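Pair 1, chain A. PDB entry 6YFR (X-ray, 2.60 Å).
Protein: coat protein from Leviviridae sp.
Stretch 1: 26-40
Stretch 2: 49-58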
# COMPACT_ATOMS: atom_id res chain seq x y z
N THR A 26 -3.72 26.30 -76.23
CA THR A 26 -3.47 24.95 -76.71
C THR A 26 -3.49 23.90 -75.61
O THR A 26 -3.63 22.71 -75.91
CB THR A 26 -2.12 24.88 -77.43
OG1 THR A 26 -1.91 23.55 -77.93
CG2 THR A 26 -0.98 25.24 -76.48
N ASN A 27 -3.35 24.31 -74.35
CA ASN A 27 -3.31 23.37 -73.24
C ASN A 27 -4.71 22.85 -72.94
O ASN A 27 -5.71 23.41 -73.42
CB ASN A 27 -2.67 24.03 -72.02
CG ASN A 27 -3.06 25.48 -71.87
OD1 ASN A 27 -4.16 25.89 -72.24
ND2 ASN A 27 -2.15 26.27 -71.31
N PRO A 28 -4.83 21.76 -72.19
CA PRO A 28 -6.16 21.18 -71.90
C PRO A 28 -7.07 22.19 -71.23
O PRO A 28 -6.59 23.18 -70.64
CB PRO A 28 -5.84 20.00 -70.96
CG PRO A 28 -4.43 20.24 -70.50
CD PRO A 28 -3.76 20.92 -71.63
N PRO A 29 -8.39 21.99 -71.29
CA PRO A 29 -9.32 23.04 -70.83
C PRO A 29 -9.15 23.41 -69.36
O PRO A 29 -9.20 24.60 -69.02
CB PRO A 29 -10.70 22.43 -71.11
CG PRO A 29 -10.47 20.96 -71.16
CD PRO A 29 -9.11 20.79 -71.77
N GLY A 30 -8.94 22.43 -68.49
CA GLY A 30 -8.72 22.73 -67.08
C GLY A 30 -7.52 23.62 -66.82
O GLY A 30 -7.41 24.19 -65.73
N LEU A 31 -6.63 23.76 -67.80
CA LEU A 31 -5.47 24.62 -67.70
C LEU A 31 -5.55 25.83 -68.63
O LEU A 31 -4.53 26.43 -68.97
CB LEU A 31 -4.20 23.82 -67.99
CG LEU A 31 -3.92 22.73 -66.96
CD1 LEU A 31 -2.81 21.80 -67.43
CD2 LEU A 31 -3.55 23.36 -65.62
N VAL A 32 -6.76 26.20 -69.05
CA VAL A 32 -6.92 27.41 -69.86
C VAL A 32 -6.57 28.63 -69.01
O VAL A 32 -7.06 28.75 -67.88
CB VAL A 32 -8.36 27.51 -70.40
CG1 VAL A 32 -8.67 28.93 -70.83
CG2 VAL A 32 -8.55 26.55 -71.56
N PRO A 33 -5.72 29.53 -69.50
CA PRO A 33 -5.40 30.74 -68.72
C PRO A 33 -6.66 31.53 -68.40
O PRO A 33 -7.56 31.65 -69.23
CB PRO A 33 -4.46 31.52 -69.65
CG PRO A 33 -3.90 30.49 -70.57
CD PRO A 33 -4.98 29.47 -70.77
N GLN A 34 -6.70 32.08 -67.19
CA GLN A 34 -7.90 32.75 -66.70
C GLN A 34 -7.58 34.12 -66.14
O GLN A 34 -6.46 34.38 -65.66
CB GLN A 34 -8.60 31.92 -65.62
CG GLN A 34 -9.38 30.74 -66.14
CD GLN A 34 -10.28 30.13 -65.08
OE1 GLN A 34 -10.02 30.26 -63.88
NE2 GLN A 34 -11.35 29.46 -65.51
N VAL A 35 -8.57 35.00 -66.20
CA VAL A 35 -8.56 36.28 -65.51
C VAL A 35 -9.78 36.33 -64.60
O VAL A 35 -10.91 36.11 -65.06
CB VAL A 35 -8.57 37.47 -66.48
CG1 VAL A 35 -8.39 38.78 -65.72
CG2 VAL A 35 -7.48 37.31 -67.54
N VAL A 36 -9.57 36.60 -63.32
CA VAL A 36 -10.63 36.56 -62.32
C VAL A 36 -10.70 37.92 -61.64
O VAL A 36 -9.69 38.41 -61.11
CB VAL A 36 -10.38 35.45 -61.28
CG1 VAL A 36 -11.52 35.40 -60.28
CG2 VAL A 36 -10.20 34.11 -61.98
N GLN A 37 -11.87 38.54 -61.66
CA GLN A 37 -12.14 39.74 -60.87
C GLN A 37 -12.97 39.36 -59.66
O GLN A 37 -13.98 38.66 -59.78
CB GLN A 37 -12.86 40.81 -61.69
CG GLN A 37 -13.18 42.05 -60.87
CD GLN A 37 -14.04 43.06 -61.60
OE1 GLN A 37 -14.36 42.89 -62.78
NE2 GLN A 37 -14.43 44.12 -60.90
N THR A 38 -12.55 39.84 -58.49
CA THR A 38 -13.19 39.52 -57.22
C THR A 38 -13.58 40.81 -56.52
O THR A 38 -12.80 41.77 -56.50
CB THR A 38 -12.24 38.70 -56.33
OG1 THR A 38 -12.06 37.40 -56.89
CG2 THR A 38 -12.79 38.57 -54.92
N GLU A 39 -14.79 40.85 -55.97
CA GLU A 39 -15.23 41.97 -55.14
C GLU A 39 -15.76 41.39 -53.83
O GLU A 39 -16.84 40.80 -53.80
CB GLU A 39 -16.30 42.80 -55.84
CG GLU A 39 -15.83 43.43 -57.15
CD GLU A 39 -14.72 44.44 -56.96
OE1 GLU A 39 -14.56 44.97 -55.83
OE2 GLU A 39 -14.00 44.72 -57.94
N SER A 40 -14.99 41.54 -52.75
CA SER A 40 -15.32 40.87 -51.51
C SER A 40 -15.34 41.84 -50.34
O SER A 40 -14.60 42.82 -50.31
CB SER A 40 -14.33 39.73 -51.22
OG SER A 40 -12.99 40.16 -51.38
N MET A 49 -12.61 44.72 -50.94
CA MET A 49 -11.42 44.42 -51.72
C MET A 49 -11.82 44.19 -53.17
O MET A 49 -12.67 43.33 -53.45
CB MET A 49 -10.70 43.19 -51.16
CG MET A 49 -10.13 43.39 -49.76
SD MET A 49 -8.79 44.59 -49.74
CE MET A 49 -7.63 43.81 -50.86
N SER A 50 -11.24 44.98 -54.07
CA SER A 50 -11.36 44.78 -55.51
C SER A 50 -10.07 44.12 -55.99
O SER A 50 -8.99 44.70 -55.84
CB SER A 50 -11.59 46.10 -56.25
OG SER A 50 -12.80 46.72 -55.85
N LYS A 51 -10.18 42.93 -56.57
CA LYS A 51 -9.01 42.16 -56.98
C LYS A 51 -9.12 41.76 -58.44
O LYS A 51 -10.21 41.46 -58.95
CB LYS A 51 -8.84 40.91 -56.12
CG LYS A 51 -8.56 41.17 -54.65
CD LYS A 51 -8.44 39.86 -53.88
CE LYS A 51 -8.19 40.10 -52.40
NZ LYS A 51 -8.09 38.83 -51.63
N ILE A 52 -7.98 41.75 -59.12
CA ILE A 52 -7.84 41.16 -60.45
C ILE A 52 -6.68 40.17 -60.40
O ILE A 52 -5.62 40.48 -59.85
CB ILE A 52 -7.59 42.22 -61.54
CG1 ILE A 52 -8.68 43.29 -61.54
CG2 ILE A 52 -7.51 41.57 -62.91
CD1 ILE A 52 -9.93 42.88 -62.27
N SER A 53 -6.89 38.99 -60.97
CA SER A 53 -5.89 37.93 -60.93
C SER A 53 -5.77 37.30 -62.31
O SER A 53 -6.77 36.89 -62.90
CB SER A 53 -6.27 36.87 -59.89
OG SER A 53 -6.38 37.44 -58.60
N VAL A 54 -4.55 37.22 -62.81
CA VAL A 54 -4.26 36.57 -64.09
C VAL A 54 -3.44 35.33 -63.79
O VAL A 54 -2.31 35.43 -63.28
CB VAL A 54 -3.54 37.51 -65.06
CG1 VAL A 54 -3.27 36.79 -66.36
CG2 VAL A 54 -4.36 38.76 -65.29
N TYR A 55 -4.01 34.16 -64.08
CA TYR A 55 -3.33 32.88 -63.95
C TYR A 55 -3.06 32.35 -65.35
O TYR A 55 -4.00 32.01 -66.08
CB TYR A 55 -4.19 31.89 -63.16
CG TYR A 55 -4.70 32.41 -61.83
CD1 TYR A 55 -3.86 32.51 -60.73
CD2 TYR A 55 -6.03 32.78 -61.68
CE1 TYR A 55 -4.33 32.98 -59.52
CE2 TYR A 55 -6.51 33.24 -60.46
CZ TYR A 55 -5.65 33.34 -59.39
OH TYR A 55 -6.12 33.81 -58.18
N TYR A 56 -1.78 32.29 -65.73
CA TYR A 56 -1.39 31.73 -67.02
C TYR A 56 -0.62 30.44 -66.77
O TYR A 56 0.49 30.47 -66.22
CB TYR A 56 -0.54 32.72 -67.82
CG TYR A 56 -0.36 32.33 -69.27
CD1 TYR A 56 -1.21 32.83 -70.25
CD2 TYR A 56 0.65 31.46 -69.66
CE1 TYR A 56 -1.05 32.48 -71.58
CE2 TYR A 56 0.82 31.11 -70.99
CZ TYR A 56 -0.04 31.61 -71.94
OH TYR A 56 0.12 31.26 -73.26
N TYR A 57 -1.21 29.32 -67.16
CA TYR A 57 -0.60 28.01 -66.93
C TYR A 57 0.28 27.66 -68.12
O TYR A 57 -0.19 27.61 -69.26
CB TYR A 57 -1.68 26.95 -66.71
CG TYR A 57 -2.68 27.34 -65.64
CD1 TYR A 57 -2.34 27.27 -64.30
CD2 TYR A 57 -3.95 27.78 -65.98
CE1 TYR A 57 -3.25 27.62 -63.31
CE2 TYR A 57 -4.87 28.14 -65.00
CZ TYR A 57 -4.51 28.06 -63.67
OH TYR A 57 -5.41 28.41 -62.69
N ILE A 58 1.56 27.43 -67.85
CA ILE A 58 2.55 27.22 -68.91
C ILE A 58 3.35 25.96 -68.60
O ILE A 58 3.73 25.73 -67.44
CB ILE A 58 3.45 28.46 -69.06
CG1 ILE A 58 4.41 28.33 -70.25
CG2 ILE A 58 4.23 28.74 -67.77
CD1 ILE A 58 5.18 29.60 -70.54

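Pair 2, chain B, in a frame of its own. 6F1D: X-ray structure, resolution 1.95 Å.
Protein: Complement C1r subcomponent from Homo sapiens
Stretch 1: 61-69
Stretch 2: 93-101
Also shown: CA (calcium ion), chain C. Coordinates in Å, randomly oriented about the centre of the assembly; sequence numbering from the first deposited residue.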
# COMPACT_ATOMS: atom_id res chain seq x y z
N PRO B 61 9.83 0.38 -12.57
CA PRO B 61 9.23 0.37 -13.91
C PRO B 61 8.15 -0.68 -14.08
O PRO B 61 7.36 -0.59 -15.02
CB PRO B 61 10.43 0.05 -14.82
CG PRO B 61 11.25 -0.89 -13.97
CD PRO B 61 11.09 -0.36 -12.53
N TYR B 62 8.06 -1.66 -13.20
CA TYR B 62 7.20 -2.81 -13.48
C TYR B 62 5.90 -2.69 -12.70
O TYR B 62 4.83 -2.51 -13.28
CB TYR B 62 7.92 -4.10 -13.11
CG TYR B 62 9.15 -4.39 -13.96
CD1 TYR B 62 10.35 -4.78 -13.37
CD2 TYR B 62 9.11 -4.28 -15.36
CE1 TYR B 62 11.45 -5.05 -14.12
CE2 TYR B 62 10.23 -4.56 -16.11
CZ TYR B 62 11.39 -4.96 -15.48
OH TYR B 62 12.50 -5.23 -16.23
N ASP B 63 6.00 -2.80 -11.39
CA ASP B 63 4.87 -2.77 -10.49
C ASP B 63 5.13 -1.63 -9.53
O ASP B 63 6.29 -1.33 -9.27
CB ASP B 63 4.71 -4.09 -9.66
CG ASP B 63 4.69 -5.33 -10.52
OD1 ASP B 63 4.36 -5.25 -11.72
OD2 ASP B 63 5.02 -6.42 -9.99
N GLN B 64 4.06 -0.99 -9.01
CA GLN B 64 4.28 0.17 -8.14
C GLN B 64 3.25 0.16 -7.03
O GLN B 64 2.07 -0.07 -7.31
CB GLN B 64 4.13 1.52 -8.87
CG GLN B 64 5.03 1.69 -10.08
CD GLN B 64 4.49 1.02 -11.36
OE1 GLN B 64 3.29 0.92 -11.57
NE2 GLN B 64 5.41 0.62 -12.26
N LEU B 65 3.67 0.50 -5.81
CA LEU B 65 2.74 0.85 -4.73
C LEU B 65 2.87 2.36 -4.46
O LEU B 65 3.95 2.83 -4.10
CB LEU B 65 3.04 0.04 -3.47
CG LEU B 65 2.10 0.40 -2.29
CD1 LEU B 65 0.66 0.07 -2.75
CD2 LEU B 65 2.47 -0.46 -1.06
N GLN B 66 1.80 3.11 -4.67
CA GLN B 66 1.83 4.56 -4.50
C GLN B 66 0.93 4.91 -3.32
O GLN B 66 -0.13 4.31 -3.17
CB GLN B 66 1.33 5.28 -5.75
CG GLN B 66 1.89 4.76 -7.02
CD GLN B 66 1.46 5.59 -8.18
OE1 GLN B 66 0.41 6.25 -8.13
NE2 GLN B 66 2.26 5.57 -9.24
N ILE B 67 1.38 5.83 -2.48
CA ILE B 67 0.65 6.18 -1.27
C ILE B 67 0.34 7.68 -1.29
O ILE B 67 1.23 8.49 -1.56
CB ILE B 67 1.44 5.80 -0.01
CG1 ILE B 67 1.77 4.30 -0.09
CG2 ILE B 67 0.65 6.24 1.23
CD1 ILE B 67 2.31 3.65 1.20
N TYR B 68 -0.92 8.03 -1.00
CA TYR B 68 -1.42 9.40 -1.04
C TYR B 68 -2.01 9.72 0.32
O TYR B 68 -2.70 8.88 0.92
CB TYR B 68 -2.50 9.60 -2.08
CG TYR B 68 -1.96 9.42 -3.47
CD1 TYR B 68 -1.83 8.14 -4.02
CD2 TYR B 68 -1.55 10.50 -4.21
CE1 TYR B 68 -1.30 7.97 -5.33
CE2 TYR B 68 -1.03 10.34 -5.53
CZ TYR B 68 -0.91 9.06 -6.05
OH TYR B 68 -0.40 8.85 -7.31
N ALA B 69 -1.72 10.90 0.82
CA ALA B 69 -2.29 11.36 2.08
C ALA B 69 -3.07 12.61 1.76
O ALA B 69 -2.49 13.62 1.35
CB ALA B 69 -1.21 11.64 3.13
N VAL B 93 -6.24 8.36 3.55
CA VAL B 93 -5.10 7.80 2.84
C VAL B 93 -5.62 6.98 1.66
O VAL B 93 -6.68 6.36 1.76
CB VAL B 93 -4.23 6.97 3.80
CG1 VAL B 93 -3.23 6.08 3.07
CG2 VAL B 93 -3.52 7.96 4.76
N ASP B 94 -4.91 7.01 0.53
CA ASP B 94 -5.22 6.07 -0.54
C ASP B 94 -3.93 5.36 -0.93
O ASP B 94 -2.87 5.99 -0.99
CB ASP B 94 -5.82 6.76 -1.74
CG ASP B 94 -7.19 7.41 -1.43
OD1 ASP B 94 -8.25 6.84 -1.83
OD2 ASP B 94 -7.20 8.51 -0.79
N LEU B 95 -4.02 4.05 -1.14
CA LEU B 95 -2.93 3.27 -1.74
C LEU B 95 -3.38 2.79 -3.11
O LEU B 95 -4.49 2.28 -3.25
CB LEU B 95 -2.56 2.07 -0.89
CG LEU B 95 -2.05 2.49 0.49
CD1 LEU B 95 -3.23 2.43 1.41
CD2 LEU B 95 -0.95 1.53 0.93
N LEU B 96 -2.53 2.99 -4.10
CA LEU B 96 -2.77 2.55 -5.46
C LEU B 96 -1.70 1.51 -5.72
O LEU B 96 -0.52 1.79 -5.55
CB LEU B 96 -2.64 3.70 -6.45
CG LEU B 96 -3.60 4.87 -6.34
CD1 LEU B 96 -3.46 5.70 -7.62
CD2 LEU B 96 -5.02 4.33 -6.15
N PHE B 97 -2.09 0.30 -6.09
CA PHE B 97 -1.13 -0.75 -6.43
C PHE B 97 -1.34 -1.12 -7.90
O PHE B 97 -2.42 -1.62 -8.26
CB PHE B 97 -1.36 -1.95 -5.51
CG PHE B 97 -0.36 -3.06 -5.64
CD1 PHE B 97 -0.80 -4.37 -5.59
CD2 PHE B 97 0.99 -2.81 -5.75
CE1 PHE B 97 0.11 -5.44 -5.69
CE2 PHE B 97 1.91 -3.88 -5.85
CZ PHE B 97 1.46 -5.18 -5.80
N PHE B 98 -0.32 -0.92 -8.73
CA PHE B 98 -0.36 -1.25 -10.15
C PHE B 98 0.61 -2.39 -10.42
O PHE B 98 1.75 -2.34 -9.95
CB PHE B 98 0.10 -0.07 -11.01
CG PHE B 98 -0.73 1.18 -10.85
CD1 PHE B 98 -1.88 1.36 -11.61
CD2 PHE B 98 -0.32 2.20 -9.99
CE1 PHE B 98 -2.63 2.52 -11.50
CE2 PHE B 98 -1.08 3.38 -9.88
CZ PHE B 98 -2.23 3.53 -10.63
N THR B 99 0.18 -3.38 -11.18
CA THR B 99 1.11 -4.46 -11.50
C THR B 99 1.04 -4.74 -12.98
O THR B 99 -0.00 -4.55 -13.63
CB THR B 99 0.81 -5.75 -10.72
OG1 THR B 99 -0.46 -6.28 -11.14
CG2 THR B 99 0.71 -5.47 -9.23
N ASP B 100 2.15 -5.20 -13.52
CA ASP B 100 2.22 -5.41 -14.96
C ASP B 100 1.88 -6.86 -15.28
O ASP B 100 1.32 -7.57 -14.45
CB ASP B 100 3.60 -5.02 -15.49
CG ASP B 100 4.72 -5.98 -15.01
OD1 ASP B 100 4.46 -6.91 -14.20
OD2 ASP B 100 5.89 -5.77 -15.45
N GLU B 101 2.29 -7.35 -16.46
CA GLU B 101 1.76 -8.60 -16.98
C GLU B 101 2.44 -9.86 -16.42
O GLU B 101 1.93 -10.95 -16.69
CB GLU B 101 1.87 -8.61 -18.52
CG GLU B 101 3.31 -8.57 -19.05
CD GLU B 101 3.40 -8.42 -20.59
OE1 GLU B 101 2.74 -7.50 -21.16
OE2 GLU B 101 4.12 -9.22 -21.22
CA CA C . 4.99 -7.74 -12.07
O HOH W 1 2.73 -8.28 -12.00
O HOH W 2 5.14 -9.54 -10.28

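Both pairs are two antiparallel strands of one sheet, their N-to-C directions at 167° in pair 1 and 165° in pair 2, and the central 14 residues superpose with an RMSD of 0.5 Å. The register is the same: Gln A34 faces Tyr A55 as Gln B64 faces Phe B98, and the match runs on through Val A36–Ser A53 with Gln B66–Leu B96 to Thr A38–Lys A51 with Tyr B68–Asp B94. Each of these is a hydrogen-bonded pair. In pair 1, Gln A34 N donates to Tyr A55 O and Tyr A55 N to Gln A34 O, both at 2.9 Å; in pair 2, Gln B64 N reaches Phe B98 O at 2.8 Å and Phe B98 N reaches Gln B64 O at 2.9 Å. Between these rungs the CA atoms come closer, and CA-H...O contacts fill in, such as Val A35 CA to Ser A53 O at 3.2 Å and its counterpart Leu B65 CA to Leu B96 O at 3.5 Å. In pair 1 the ladder goes on to Ser A40 with Met A49, beyond the matched positions.

On the sheet face bearing Val A35, Ile A52 and Val A54, beta-branched side chains meet: Val A35 CG1 lies 4.1 Å from both Ile A52 CG2 and Val A54 CG2. Pair 2 fills the same positions with Leu B65, Leu B95 and Phe B97; Leu B65 CD1 packs 4.2 Å from Leu B95 CB and 4.0 Å from Phe B97 CB. Farther along this face the chemistry diverges. Gln A37 lays its aliphatic part on isoleucine, CG to Ile A52 CD1 at 3.6 Å, while its NE2 donates to Glu A39 OE2 at 3.1 Å; Glu A39 OE1 in turn sits a very short 2.5 Å from Ser A50 OG. The matching Ile B67, Ala B69 and Val B93 are wholly apolar, with Ile B67 CD1 3.9 Å from Leu B95 CD2.

On the other face, the aromatic position is kept: Tyr A55 and Phe B98 share chi1 m, and their side-chain centres fall 0.9 Å apart. Val A36 CG2 meets the Tyr A55 ring at its edge, 4.1 Å from CE2; the matching glutamine places Gln B66 OE1 at the edge of the Phe B98 ring, 3.7 Å from CE2. That oxygen also accepts from Tyr B68 OH at 2.8 Å, and the Tyr B68 ring reaches across to leucine, CE1 to Leu B96 CD1 at 3.9 Å. Thr A38 and Ser A53 occupy those two positions with less bulk.

The end of the ladder where the first strand begins, beside the later part of the second stretch, differs most. Pro A33 packs CB against Tyr A56 CD1 at 3.6 Å, and Leu A31 CD2 covers one face of the Tyr A57 ring, 4.1 Å from CG. At the positions of Pro A33 and Tyr A57, pair 2 has aspartates that share a calcium ion, bound by Asp B63 OD1 at 2.6 Å and Asp B100 OD1 at 2.4 Å. Asp B100 N also donates to Asp B63 OD1 at 2.9 Å, so one carboxylate oxygen serves both metal and backbone.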